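Local coordinates for superantigen-like protein SSL10 (Staphylococcus aureus subsp. aureus, PDB 6LWT), which probably inhibits classical-pathway complement activation by binding the Fc region of human IgG, and probably interferes with plasma clotting by binding prothrombin, at residues G38-R43 with Q52-G57; R66-L71 with V92-K97; P105-S110 with K120-Y125; T132-D137 with K181-V186; I162-G167 with K190-I195. All coordinates share one frame; numbering follows the deposited sequence.

Contact 1 (G38-R43 with Q52-G57)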
# COMPACT_ATOMS: atom_id res chain seq x y z
N GLY A 38 -10.55 -0.28 21.71
CA GLY A 38 -9.91 0.93 22.26
C GLY A 38 -10.31 2.12 21.41
O GLY A 38 -11.35 2.08 20.74
N LYS A 39 -9.48 3.16 21.40
CA LYS A 39 -9.79 4.38 20.66
C LYS A 39 -9.47 4.28 19.17
O LYS A 39 -10.21 4.82 18.36
CB LYS A 39 -9.12 5.61 21.29
CG LYS A 39 -9.97 6.31 22.36
CD LYS A 39 -11.32 6.79 21.79
CE LYS A 39 -11.88 8.04 22.46
NZ LYS A 39 -12.76 7.73 23.62
N ASN A 40 -8.40 3.57 18.80
CA ASN A 40 -7.90 3.60 17.41
C ASN A 40 -7.54 2.25 16.79
O ASN A 40 -6.61 2.17 15.97
CB ASN A 40 -6.73 4.58 17.30
CG ASN A 40 -5.77 4.47 18.45
OD1 ASN A 40 -5.21 3.42 18.70
ND2 ASN A 40 -5.58 5.57 19.17
N ASN A 41 -8.33 1.22 17.09
CA ASN A 41 -8.20 -0.06 16.39
C ASN A 41 -9.55 -0.58 15.95
O ASN A 41 -10.61 -0.19 16.48
CB ASN A 41 -7.48 -1.12 17.24
CG ASN A 41 -6.09 -0.68 17.69
OD1 ASN A 41 -5.11 -0.86 16.98
ND2 ASN A 41 -6.01 -0.15 18.89
N LEU A 42 -9.50 -1.48 14.97
CA LEU A 42 -10.63 -2.29 14.61
C LEU A 42 -10.22 -3.73 14.80
O LEU A 42 -9.04 -4.08 14.62
CB LEU A 42 -11.00 -2.09 13.15
CG LEU A 42 -11.44 -0.70 12.72
CD1 LEU A 42 -11.76 -0.72 11.23
CD2 LEU A 42 -12.64 -0.27 13.54
N ARG A 43 -11.20 -4.56 15.16
CA ARG A 43 -11.01 -6.00 15.26
C ARG A 43 -12.05 -6.78 14.51
O ARG A 43 -13.25 -6.47 14.54
CB ARG A 43 -11.04 -6.45 16.72
CG ARG A 43 -9.80 -6.04 17.49
CD ARG A 43 -9.87 -6.62 18.90
NE ARG A 43 -8.58 -6.57 19.54
CZ ARG A 43 -8.26 -7.14 20.70
NH1 ARG A 43 -9.18 -7.83 21.38
NH2 ARG A 43 -7.04 -7.01 21.18
N GLN A 52 -6.34 -7.45 13.96
CA GLN A 52 -6.43 -6.14 14.56
C GLN A 52 -5.78 -5.10 13.64
O GLN A 52 -4.61 -5.22 13.26
CB GLN A 52 -5.74 -6.11 15.94
CG GLN A 52 -5.71 -4.73 16.59
CD GLN A 52 -5.49 -4.78 18.10
OE1 GLN A 52 -6.12 -5.56 18.80
NE2 GLN A 52 -4.60 -3.92 18.60
N VAL A 53 -6.56 -4.07 13.31
CA VAL A 53 -6.14 -3.00 12.42
C VAL A 53 -5.94 -1.75 13.27
O VAL A 53 -6.88 -1.34 13.97
CB VAL A 53 -7.22 -2.68 11.37
CG1 VAL A 53 -6.70 -1.64 10.37
CG2 VAL A 53 -7.71 -3.96 10.69
N LEU A 54 -4.74 -1.18 13.22
CA LEU A 54 -4.45 0.13 13.76
C LEU A 54 -4.92 1.20 12.79
O LEU A 54 -4.54 1.18 11.61
CB LEU A 54 -2.95 0.29 14.02
CG LEU A 54 -2.45 1.66 14.52
CD1 LEU A 54 -2.93 1.94 15.93
CD2 LEU A 54 -0.94 1.72 14.45
N LEU A 55 -5.76 2.11 13.29
CA LEU A 55 -6.22 3.26 12.52
C LEU A 55 -5.24 4.43 12.77
O LEU A 55 -5.19 4.95 13.87
CB LEU A 55 -7.64 3.64 12.94
CG LEU A 55 -8.71 2.55 12.80
CD1 LEU A 55 -10.03 3.01 13.42
CD2 LEU A 55 -8.93 2.16 11.34
N PRO A 56 -4.44 4.83 11.74
CA PRO A 56 -3.54 5.99 11.88
C PRO A 56 -4.26 7.28 12.31
O PRO A 56 -5.43 7.47 11.95
CB PRO A 56 -2.99 6.19 10.46
CG PRO A 56 -3.20 4.89 9.75
CD PRO A 56 -4.37 4.22 10.40
N GLY A 57 -3.57 8.13 13.07
CA GLY A 57 -4.17 9.34 13.65
C GLY A 57 -4.88 10.23 12.64
O GLY A 57 -5.92 10.83 12.95
O HOH W 1 -3.09 -2.31 16.66
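Arg43 grips the side-chain amide of Gln52 with two nitrogens, NE and NH2, both directed at the single oxygen OE1. Arg43 NE lies 2.8 Å and Arg43 NH2 2.9 Å from Gln52 OE1, a side-on grip with the oxygen nearly in the guanidinium plane. The guanidinium and amide planes are turned 34° apart. A chi1 of 176° sets Gln52 CG anti to the backbone N, and the extended chain beyond it carries the amide to Arg43. At the other end of the amide, Gln52 NE2 donates to a water at 2.9 Å, and the water donates in turn to Asn41 OD1, bridging the two residues on the sheet face that Arg43, Asn41 and Leu54 share. Along the backbone, Leu42 and Val53 form a hydrogen-bonded antiparallel pair, with N to O distances of 2.8 Å in both directions between them. Past the end of the paired strands Leu55 N still donates to Asn40 O at 2.8 Å. On the face of Leu42 and Val53 the contact is apolar, and beyond the strand end Leu55 joins it. Leu42 and Leu55 cross at about a right angle, Leu42 CG lying 4.0 Å from Leu55 CD1. Further backbone bonds run from Arg43 to Leu35 and from Gln52 and Leu54 to strand 85-93. The whole is an antiparallel beta hairpin, strands 41-46 and 49-54, within the OB-fold domain.

Contact 2 (R66-L71 with V92-K97)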
# COMPACT_ATOMS: atom_id res chain seq x y z
N ARG A 66 -18.80 2.55 16.56
CA ARG A 66 -18.28 1.36 17.25
C ARG A 66 -18.35 0.05 16.47
O ARG A 66 -17.60 -0.87 16.79
CB ARG A 66 -18.94 1.21 18.63
CG ARG A 66 -18.18 1.95 19.72
CD ARG A 66 -18.88 1.89 21.06
NE ARG A 66 -20.07 2.76 21.09
CZ ARG A 66 -21.35 2.36 21.18
NH1 ARG A 66 -21.69 1.08 21.27
NH2 ARG A 66 -22.31 3.29 21.18
N SER A 67 -19.26 -0.06 15.50
CA SER A 67 -19.33 -1.25 14.65
C SER A 67 -19.49 -0.88 13.17
O SER A 67 -20.09 0.14 12.84
CB SER A 67 -20.43 -2.22 15.13
OG SER A 67 -21.70 -1.88 14.63
N TYR A 68 -18.91 -1.71 12.30
CA TYR A 68 -18.84 -1.45 10.86
C TYR A 68 -19.25 -2.69 10.10
O TYR A 68 -19.04 -3.80 10.59
CB TYR A 68 -17.41 -1.05 10.46
CG TYR A 68 -16.95 0.21 11.15
CD1 TYR A 68 -16.39 0.16 12.43
CD2 TYR A 68 -17.09 1.46 10.55
CE1 TYR A 68 -15.98 1.30 13.08
CE2 TYR A 68 -16.68 2.62 11.21
CZ TYR A 68 -16.13 2.53 12.48
OH TYR A 68 -15.72 3.67 13.14
N GLU A 69 -19.84 -2.47 8.93
CA GLU A 69 -20.13 -3.52 7.95
C GLU A 69 -19.63 -3.05 6.58
O GLU A 69 -19.49 -1.85 6.34
CB GLU A 69 -21.63 -3.81 7.87
CG GLU A 69 -22.26 -4.29 9.18
CD GLU A 69 -23.67 -4.85 9.00
OE1 GLU A 69 -24.44 -4.32 8.17
OE2 GLU A 69 -24.01 -5.84 9.70
N GLY A 70 -19.36 -4.01 5.70
CA GLY A 70 -18.97 -3.74 4.31
C GLY A 70 -17.63 -3.04 4.10
O GLY A 70 -17.46 -2.33 3.10
N LEU A 71 -16.70 -3.24 5.03
CA LEU A 71 -15.36 -2.66 4.92
C LEU A 71 -14.54 -3.45 3.89
O LEU A 71 -14.71 -4.67 3.70
CB LEU A 71 -14.62 -2.71 6.26
CG LEU A 71 -15.23 -1.96 7.43
CD1 LEU A 71 -14.37 -2.19 8.65
CD2 LEU A 71 -15.35 -0.48 7.13
N VAL A 92 -8.00 0.50 5.21
CA VAL A 92 -9.45 0.31 5.32
C VAL A 92 -10.20 1.36 4.50
O VAL A 92 -9.94 2.55 4.65
CB VAL A 92 -9.94 0.45 6.78
CG1 VAL A 92 -11.43 0.16 6.88
CG2 VAL A 92 -9.16 -0.48 7.70
N ILE A 93 -11.13 0.89 3.67
CA ILE A 93 -12.06 1.74 2.92
C ILE A 93 -13.51 1.32 3.23
O ILE A 93 -13.85 0.13 3.13
CB ILE A 93 -11.83 1.65 1.40
CG1 ILE A 93 -10.43 2.14 1.04
CG2 ILE A 93 -12.90 2.45 0.64
CD1 ILE A 93 -9.94 1.70 -0.34
N GLN A 94 -14.36 2.29 3.57
CA GLN A 94 -15.73 1.99 3.99
C GLN A 94 -16.68 1.65 2.85
O GLN A 94 -17.51 0.76 3.01
CB GLN A 94 -16.29 3.11 4.86
CG GLN A 94 -15.56 3.16 6.21
CD GLN A 94 -15.95 4.34 7.10
OE1 GLN A 94 -15.11 5.18 7.41
NE2 GLN A 94 -17.20 4.37 7.53
N ASN A 95 -16.59 2.32 1.72
CA ASN A 95 -17.52 1.98 0.62
C ASN A 95 -16.78 1.82 -0.67
O ASN A 95 -16.69 2.75 -1.46
CB ASN A 95 -18.64 3.01 0.49
CG ASN A 95 -19.68 2.85 1.59
OD1 ASN A 95 -20.24 1.77 1.78
ND2 ASN A 95 -19.95 3.94 2.31
N ASN A 96 -16.21 0.64 -0.85
CA ASN A 96 -15.47 0.35 -2.05
C ASN A 96 -16.26 -0.56 -2.98
O ASN A 96 -17.17 -1.28 -2.55
CB ASN A 96 -14.10 -0.24 -1.72
CG ASN A 96 -13.02 0.19 -2.71
OD1 ASN A 96 -13.30 0.82 -3.74
ND2 ASN A 96 -11.78 -0.17 -2.43
N LYS A 97 -15.89 -0.52 -4.24
CA LYS A 97 -16.59 -1.19 -5.32
C LYS A 97 -15.51 -1.68 -6.26
O LYS A 97 -14.48 -1.02 -6.39
CB LYS A 97 -17.50 -0.13 -5.95
CG LYS A 97 -18.14 -0.42 -7.29
CD LYS A 97 -19.12 0.71 -7.56
CE LYS A 97 -19.70 0.69 -8.97
NZ LYS A 97 -20.03 2.08 -9.40
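Leu71 leans across to Val92 and Gln94, and Leu71 and Gln94 carry most of the contact. Leu71 CB is 4.3 Å from Val92 CG1. CG stands anti to the carbonyl carbon (chi1 -61°), beside the backbone N, and stays near the same methyl, with 4.4 Å between Leu71 CG and Val92 CG1. From there the branches part. Leu71 CD1, anti to CA (chi2 178°), keeps within 4.2 Å of Val92 CG1 and also meets CB of Tyr68 in its own segment at 3.7 Å. Leu71 CD2 touches both Gln94 CG, at 3.8 Å, and Val92 CG1, at 4.0 Å, the first being the closest approach of this side chain to the other segment. Leu71 and Gln94 run side by side, pointing the same way, and the end of the Gln94 side chain lies near Tyr68. No hydrogen bond joins the two segments. Where the backbones come nearest, Gly70 O and Gln94 O, both acceptors, come within 3.1 Å of each other without a hydrogen bond. The chain turns a corner at Gly70, whose phi is positive, and Gly70 and Leu71 both face Ile32 in a G1 beta bulge. Strand 32-37 flanks the 66-71 segment, pairing through Lys36 and Ala34, while Leu42 of strand 41-46 packs on both Tyr68 and Leu71. On the far side, Ile93 bonds to Asp72 through the backbone and packs on Lys130 and Thr132 of strand 130-132.

Contact 3 (P105-S110 with K120-Y125)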
# COMPACT_ATOMS: atom_id res chain seq x y z
N PRO A 105 -3.70 3.65 -15.22
CA PRO A 105 -2.63 4.65 -15.37
C PRO A 105 -1.38 4.06 -15.97
O PRO A 105 -1.12 2.86 -15.81
CB PRO A 105 -2.33 5.08 -13.92
CG PRO A 105 -2.81 3.93 -13.09
CD PRO A 105 -4.04 3.42 -13.81
N ILE A 106 -0.59 4.90 -16.61
CA ILE A 106 0.67 4.46 -17.16
C ILE A 106 1.76 4.51 -16.10
O ILE A 106 2.01 5.55 -15.51
CB ILE A 106 1.09 5.29 -18.38
CG1 ILE A 106 -0.03 5.28 -19.45
CG2 ILE A 106 2.40 4.76 -18.93
CD1 ILE A 106 -0.41 3.91 -19.95
N LEU A 107 2.39 3.36 -15.90
CA LEU A 107 3.56 3.22 -15.05
C LEU A 107 4.79 3.36 -15.94
O LEU A 107 4.91 2.64 -16.94
CB LEU A 107 3.55 1.84 -14.39
CG LEU A 107 4.76 1.35 -13.60
CD1 LEU A 107 5.18 2.35 -12.56
CD2 LEU A 107 4.42 0.01 -12.96
N ASN A 108 5.70 4.27 -15.59
CA ASN A 108 6.93 4.39 -16.35
C ASN A 108 8.14 4.21 -15.46
O ASN A 108 8.17 4.75 -14.34
CB ASN A 108 6.97 5.64 -17.26
CG ASN A 108 7.15 6.95 -16.51
OD1 ASN A 108 6.19 7.70 -16.30
ND2 ASN A 108 8.38 7.29 -16.18
N ILE A 109 9.12 3.45 -15.96
CA ILE A 109 10.28 3.03 -15.18
C ILE A 109 11.55 3.55 -15.84
O ILE A 109 11.77 3.37 -17.06
CB ILE A 109 10.44 1.48 -15.13
CG1 ILE A 109 9.10 0.75 -15.01
CG2 ILE A 109 11.40 1.07 -14.00
CD1 ILE A 109 8.38 0.97 -13.70
N SER A 110 12.39 4.18 -15.01
CA SER A 110 13.74 4.55 -15.39
C SER A 110 14.68 3.76 -14.48
O SER A 110 14.65 3.94 -13.25
CB SER A 110 13.95 6.03 -15.21
OG SER A 110 15.35 6.31 -15.27
N LYS A 120 10.71 3.06 -20.12
CA LYS A 120 9.61 2.30 -20.71
C LYS A 120 8.37 2.54 -19.87
O LYS A 120 8.43 2.45 -18.63
CB LYS A 120 9.97 0.81 -20.75
CG LYS A 120 8.91 -0.06 -21.39
CD LYS A 120 9.27 -1.55 -21.40
CE LYS A 120 8.15 -2.34 -22.10
NZ LYS A 120 8.40 -3.80 -22.15
N GLY A 121 7.26 2.87 -20.54
CA GLY A 121 5.97 3.06 -19.90
C GLY A 121 4.98 2.00 -20.33
O GLY A 121 4.96 1.62 -21.50
N TYR A 122 4.14 1.56 -19.40
CA TYR A 122 3.11 0.57 -19.71
C TYR A 122 1.95 0.69 -18.72
O TYR A 122 2.12 1.24 -17.62
CB TYR A 122 3.70 -0.85 -19.73
CG TYR A 122 4.46 -1.21 -18.50
CD1 TYR A 122 3.82 -1.81 -17.39
CD2 TYR A 122 5.82 -0.95 -18.41
CE1 TYR A 122 4.54 -2.13 -16.24
CE2 TYR A 122 6.55 -1.27 -17.27
CZ TYR A 122 5.91 -1.85 -16.19
OH TYR A 122 6.69 -2.14 -15.08
N PRO A 123 0.74 0.20 -19.10
CA PRO A 123 -0.38 0.30 -18.18
C PRO A 123 -0.22 -0.55 -16.93
O PRO A 123 0.29 -1.67 -16.97
CB PRO A 123 -1.59 -0.17 -19.02
CG PRO A 123 -1.17 -0.06 -20.43
CD PRO A 123 0.31 -0.25 -20.44
N TYR A 124 -0.67 0.02 -15.82
CA TYR A 124 -0.66 -0.63 -14.51
C TYR A 124 -2.11 -0.63 -14.05
O TYR A 124 -2.70 0.43 -13.92
CB TYR A 124 0.19 0.14 -13.52
CG TYR A 124 0.17 -0.51 -12.16
CD1 TYR A 124 0.95 -1.64 -11.90
CD2 TYR A 124 -0.69 -0.04 -11.16
CE1 TYR A 124 0.90 -2.27 -10.66
CE2 TYR A 124 -0.76 -0.67 -9.93
CZ TYR A 124 0.04 -1.77 -9.68
OH TYR A 124 -0.03 -2.39 -8.44
N TYR A 125 -2.68 -1.82 -13.87
CA TYR A 125 -4.12 -1.95 -13.69
C TYR A 125 -4.51 -1.93 -12.22
O TYR A 125 -3.84 -2.52 -11.38
CB TYR A 125 -4.63 -3.23 -14.38
CG TYR A 125 -4.38 -3.21 -15.86
CD1 TYR A 125 -5.17 -2.45 -16.71
CD2 TYR A 125 -3.32 -3.93 -16.41
CE1 TYR A 125 -4.93 -2.41 -18.08
CE2 TYR A 125 -3.06 -3.90 -17.78
CZ TYR A 125 -3.87 -3.14 -18.60
OH TYR A 125 -3.61 -3.09 -19.94
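Leu107 and Tyr122 lie side by side, pointing the same way, at the apolar centre of a beta hairpin made by strands 106-110 and 120-123 of the beta-grasp domain. Leu107 CD2 rests 3.9 Å from Tyr122 CE1. Ile109 crosses the ring obliquely, its CG1 4.0 Å from Tyr122 CE2, and both aliphatic chains approach the outer part of the ring from the same side. Chi1 of 53° puts Tyr122 CG between the backbone N and the carbonyl carbon; with chi2 at 90° one ring face lies under Leu107 O, offset toward the rim. Next to this group Leu107 CB meets Tyr124 CB at 3.9 Å, and Tyr124 and Leu107 both reach helix 133-148, touching Leu140 and His143 respectively. Elsewhere along the strands Ile106 CD1 packs on Pro123 CG at 4.1 Å. The hydroxyl of Tyr122, still against Leu107 and Ile109, hydrogen-bonds Tyr148 OH of helix 133-148, and Lys147 makes a cation-pi contact with the ring. Leu107 and Tyr122 exchange backbone bonds in both directions, the shorter being Leu107 N to Tyr122 O at 2.7 Å. Ile109 and Lys120 do likewise, less evenly: Ile109 N to Lys120 O is 2.9 Å, Lys120 N to Ile109 O 3.3 Å. Beyond the last strand pair, Tyr124 N donates to Pro105 O at 2.9 Å, almost in line with the carbonyl bond.

Contact 4 (T132-D137 with K181-V186)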
# COMPACT_ATOMS: atom_id res chain seq x y z
N THR A 132 -6.26 2.51 -1.03
CA THR A 132 -5.40 3.21 -0.08
C THR A 132 -4.01 3.40 -0.65
O THR A 132 -3.51 2.59 -1.46
CB THR A 132 -5.30 2.48 1.29
OG1 THR A 132 -4.82 1.14 1.11
CG2 THR A 132 -6.68 2.48 1.97
N LEU A 133 -3.36 4.47 -0.21
CA LEU A 133 -1.92 4.62 -0.47
C LEU A 133 -1.13 3.42 0.02
O LEU A 133 -0.16 3.03 -0.63
CB LEU A 133 -1.38 5.94 0.09
CG LEU A 133 0.11 6.20 -0.17
CD1 LEU A 133 0.43 6.36 -1.65
CD2 LEU A 133 0.57 7.43 0.58
N LYS A 134 -1.55 2.82 1.14
CA LYS A 134 -0.94 1.59 1.63
C LYS A 134 -0.91 0.46 0.58
O LYS A 134 0.14 -0.15 0.35
CB LYS A 134 -1.73 1.10 2.84
CG LYS A 134 -1.21 -0.19 3.42
CD LYS A 134 -2.23 -0.82 4.36
CE LYS A 134 -1.63 -2.00 5.07
NZ LYS A 134 -0.48 -1.62 5.92
N GLU A 135 -2.07 0.18 -0.01
CA GLU A 135 -2.19 -0.92 -0.97
C GLU A 135 -1.43 -0.60 -2.26
O GLU A 135 -0.78 -1.48 -2.83
CB GLU A 135 -3.67 -1.20 -1.29
CG GLU A 135 -3.86 -2.38 -2.22
CD GLU A 135 -5.31 -2.75 -2.49
OE1 GLU A 135 -6.22 -2.38 -1.72
OE2 GLU A 135 -5.54 -3.46 -3.50
N LEU A 136 -1.52 0.65 -2.70
CA LEU A 136 -0.83 1.07 -3.92
C LEU A 136 0.68 1.00 -3.72
O LEU A 136 1.39 0.42 -4.54
CB LEU A 136 -1.28 2.46 -4.35
CG LEU A 136 -0.81 2.91 -5.74
CD1 LEU A 136 -1.05 1.87 -6.82
CD2 LEU A 136 -1.51 4.21 -6.08
N ASP A 137 1.15 1.53 -2.60
CA ASP A 137 2.56 1.43 -2.23
C ASP A 137 3.04 -0.01 -2.24
O ASP A 137 4.02 -0.35 -2.92
CB ASP A 137 2.79 2.06 -0.86
CG ASP A 137 4.19 1.83 -0.32
OD1 ASP A 137 5.17 2.42 -0.86
OD2 ASP A 137 4.32 1.06 0.67
N LYS A 181 1.59 6.51 9.51
CA LYS A 181 0.69 7.67 9.47
C LYS A 181 0.04 7.91 8.10
O LYS A 181 -0.98 8.60 8.03
CB LYS A 181 1.41 8.94 9.95
CG LYS A 181 2.47 9.49 8.99
CD LYS A 181 3.08 10.79 9.48
CE LYS A 181 4.48 10.63 10.02
NZ LYS A 181 5.31 11.84 9.71
N TYR A 182 0.63 7.37 7.03
CA TYR A 182 0.11 7.53 5.67
C TYR A 182 -0.67 6.33 5.13
O TYR A 182 -1.16 6.39 4.00
CB TYR A 182 1.26 7.86 4.70
CG TYR A 182 2.02 9.10 5.10
CD1 TYR A 182 1.35 10.31 5.26
CD2 TYR A 182 3.40 9.08 5.31
CE1 TYR A 182 2.04 11.47 5.64
CE2 TYR A 182 4.10 10.23 5.68
CZ TYR A 182 3.41 11.42 5.86
OH TYR A 182 4.05 12.57 6.25
N MET A 183 -0.82 5.28 5.92
CA MET A 183 -1.41 4.03 5.44
C MET A 183 -2.93 4.03 5.42
O MET A 183 -3.54 3.07 4.94
CB MET A 183 -0.90 2.84 6.25
CG MET A 183 0.53 2.52 5.94
SD MET A 183 1.14 1.16 6.92
CE MET A 183 2.75 0.94 6.21
N GLY A 184 -3.56 5.10 5.90
CA GLY A 184 -5.00 5.23 5.82
C GLY A 184 -5.52 6.08 4.69
O GLY A 184 -6.70 5.96 4.38
N GLU A 185 -4.67 6.94 4.10
CA GLU A 185 -5.00 7.82 2.95
C GLU A 185 -5.70 7.03 1.84
O GLU A 185 -5.18 6.00 1.44
CB GLU A 185 -3.72 8.39 2.31
CG GLU A 185 -3.11 9.63 2.95
CD GLU A 185 -3.36 10.94 2.19
OE1 GLU A 185 -3.06 11.98 2.79
OE2 GLU A 185 -3.84 10.96 1.03
N VAL A 186 -6.80 7.55 1.30
CA VAL A 186 -7.58 6.85 0.26
C VAL A 186 -7.47 7.63 -1.04
O VAL A 186 -7.64 8.84 -1.05
CB VAL A 186 -9.07 6.72 0.64
CG1 VAL A 186 -9.87 6.07 -0.49
CG2 VAL A 186 -9.22 5.90 1.92
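Lys134 and Met183 cross obliquely, aliphatic part against aliphatic part. Lys134 CB meets Met183 CB at 3.9 Å, and the two CG atoms, one from each residue, follow at 4.1 Å. Met183 stays extended beyond CG, whereas Lys134 bends at its last torsion (chi4 62°), which puts NZ 3.4 Å from Met183 SD. The ammonium hydrogen-bonds Val89 O of strand 85-93. One residue earlier Leu133 and Tyr182 lie side by side, pointing the same way, with Leu133 CD2 4.2 Å from Tyr182 CB. The backbone fixes this arrangement through Leu133 N, which donates to Glu185 O at 2.9 Å. The same oxygen also receives a CA-H contact from Thr132, 3.2 Å from Thr132 CA to Glu185 O. Thr132 is the N-cap of the helix: its OG1 accepts from Glu135 N at 3.1 Å, occupying one of the first-turn amides. Here the helix start meets the loop leading into strand 186-188, with Thr132 pairing antiparallel to Val186. Strand 85-93 backs the contact through Thr88, Val89 and Ile93. Leu133 packs on Tyr170 of strand 169-173, whose hydroxyl also bonds Glu185.

Contact 5 (I162-G167 with K190-I195); sequences ISLKDG and KQIKDI
A classic beta bulge interrupts the antiparallel pairing of strands 159-164 and 192-198 in the beta-grasp sheet: Lys193 and Asp194 both face Ser163. Ser163 O takes a short bond from Lys193 N at 2.7 Å and a weak one from Asp194 N at 3.4 Å, while Ser163 N donates to Asp194 O at 2.9 Å. A water lies between Ser163 OG and Asp194 OD1, within hydrogen-bonding distance of both. Past the bulge Lys165 reaches over the neighbouring 3-10 turn. Its N bonds Gln191 O at 2.7 Å, and its chain, extended beyond CG, carries NZ to within 2.8 Å of Lys190 O, in line with that carbonyl bond. On the opposite face of the strands from Ser163 and Asp194, Ile162 CG2 touches Ile192 CG2 at 3.9 Å, crossing obliquely, and Ile162 and Ile195 run side by side. Leu164 CD2 approaches Ile192 CG1, also at 3.9 Å, before a type I turn from Leu164 to Gly167. Ile162, Ile192 and Ile195 pack on Leu136 or Leu140 of helix 133-148. Strand 169-173 pairs with Ile162 through Tyr170, and on the other flank Ile195 bonds to strand 106-110.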
# COMPACT_ATOMS: atom_id res chain seq x y z
N ILE A 162 3.44 9.05 -7.67
CA ILE A 162 2.08 8.81 -8.14
C ILE A 162 1.41 10.18 -8.34
O ILE A 162 1.20 10.91 -7.37
CB ILE A 162 1.30 7.96 -7.12
CG1 ILE A 162 2.00 6.60 -6.89
CG2 ILE A 162 -0.14 7.77 -7.56
CD1 ILE A 162 1.71 6.00 -5.53
N SER A 163 1.07 10.51 -9.59
CA SER A 163 0.45 11.77 -9.89
C SER A 163 -1.03 11.59 -10.23
O SER A 163 -1.42 10.63 -10.93
CB SER A 163 1.19 12.45 -11.04
OG SER A 163 2.52 12.73 -10.63
N LEU A 164 -1.83 12.52 -9.73
CA LEU A 164 -3.25 12.55 -9.97
C LEU A 164 -3.57 13.60 -11.03
O LEU A 164 -2.78 14.51 -11.29
CB LEU A 164 -4.04 12.82 -8.69
CG LEU A 164 -3.77 11.96 -7.44
CD1 LEU A 164 -4.82 12.23 -6.39
CD2 LEU A 164 -3.62 10.49 -7.77
N LYS A 165 -4.72 13.45 -11.67
CA LYS A 165 -5.12 14.35 -12.75
C LYS A 165 -5.16 15.84 -12.38
O LYS A 165 -4.88 16.69 -13.23
CB LYS A 165 -6.44 13.88 -13.37
CG LYS A 165 -6.20 12.67 -14.24
CD LYS A 165 -7.46 11.89 -14.55
CE LYS A 165 -7.06 10.61 -15.23
NZ LYS A 165 -8.26 9.81 -15.57
N ASP A 166 -5.48 16.15 -11.13
CA ASP A 166 -5.54 17.54 -10.68
C ASP A 166 -4.19 18.14 -10.29
O ASP A 166 -4.14 19.26 -9.83
CB ASP A 166 -6.59 17.73 -9.57
CG ASP A 166 -6.16 17.17 -8.21
OD1 ASP A 166 -5.08 16.54 -8.08
OD2 ASP A 166 -6.94 17.34 -7.26
N GLY A 167 -3.11 17.38 -10.45
CA GLY A 167 -1.79 17.85 -10.09
C GLY A 167 -1.31 17.39 -8.71
O GLY A 167 -0.12 17.51 -8.42
N LYS A 190 -9.48 6.27 -10.47
CA LYS A 190 -9.64 6.94 -11.78
C LYS A 190 -8.92 8.29 -11.88
O LYS A 190 -8.71 8.79 -12.98
CB LYS A 190 -11.13 7.16 -12.06
CG LYS A 190 -11.77 8.25 -11.20
CD LYS A 190 -13.15 8.67 -11.68
CE LYS A 190 -14.01 9.34 -10.62
NZ LYS A 190 -13.39 10.53 -9.98
N GLN A 191 -8.59 8.89 -10.73
CA GLN A 191 -7.81 10.11 -10.69
C GLN A 191 -6.33 9.94 -10.92
O GLN A 191 -5.65 10.92 -11.19
CB GLN A 191 -8.08 10.87 -9.37
CG GLN A 191 -9.49 11.46 -9.30
CD GLN A 191 -9.83 12.34 -10.53
OE1 GLN A 191 -9.35 13.47 -10.64
NE2 GLN A 191 -10.64 11.82 -11.45
N ILE A 192 -5.81 8.71 -10.88
CA ILE A 192 -4.38 8.50 -11.04
C ILE A 192 -4.05 8.71 -12.52
O ILE A 192 -4.63 8.07 -13.39
CB ILE A 192 -3.92 7.13 -10.54
CG1 ILE A 192 -4.34 6.90 -9.08
CG2 ILE A 192 -2.40 6.99 -10.68
CD1 ILE A 192 -4.19 5.47 -8.62
N LYS A 193 -3.13 9.62 -12.78
CA LYS A 193 -2.72 9.98 -14.14
C LYS A 193 -1.57 9.07 -14.55
O LYS A 193 -1.65 8.36 -15.54
CB LYS A 193 -2.30 11.46 -14.22
CG LYS A 193 -1.85 11.96 -15.60
CD LYS A 193 -1.17 13.33 -15.53
CE LYS A 193 -2.10 14.49 -15.88
NZ LYS A 193 -2.00 14.87 -17.32
N ASP A 194 -0.50 9.08 -13.77
CA ASP A 194 0.66 8.26 -14.07
C ASP A 194 1.47 7.98 -12.81
O ASP A 194 1.25 8.61 -11.78
CB ASP A 194 1.54 8.90 -15.17
CG ASP A 194 1.84 10.35 -14.89
OD1 ASP A 194 2.39 10.64 -13.84
OD2 ASP A 194 1.51 11.22 -15.73
N ILE A 195 2.38 7.01 -12.93
CA ILE A 195 3.24 6.56 -11.85
C ILE A 195 4.66 6.52 -12.41
O ILE A 195 4.94 5.72 -13.30
CB ILE A 195 2.81 5.16 -11.35
CG1 ILE A 195 1.32 5.16 -10.89
CG2 ILE A 195 3.68 4.73 -10.21
CD1 ILE A 195 0.73 3.79 -10.73
O HOH W 2 3.88 10.71 -11.75

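Contact 1 closes the hairpin 41-54 before contact 2 opens; contact 2 then brings the end of strand 85-93 and the chain beyond it back to the corner at residues 66-71. The two touch within the OB-fold domain, Val53 packing on Val92. Contact 3 follows as the first hairpin of the beta-grasp domain. Contacts 4 and 5 cross: 162-167 lies between 132-137 and 181-186, and 190-195 follows. Contact 5 adjoins contact 3 in one sheet, strands 106-110 and 192-198 being neighbours. Contact 4, near the chain's centre, touches all the others, joining the domains through Pro56 with Gly184 and Ile93 with Thr132.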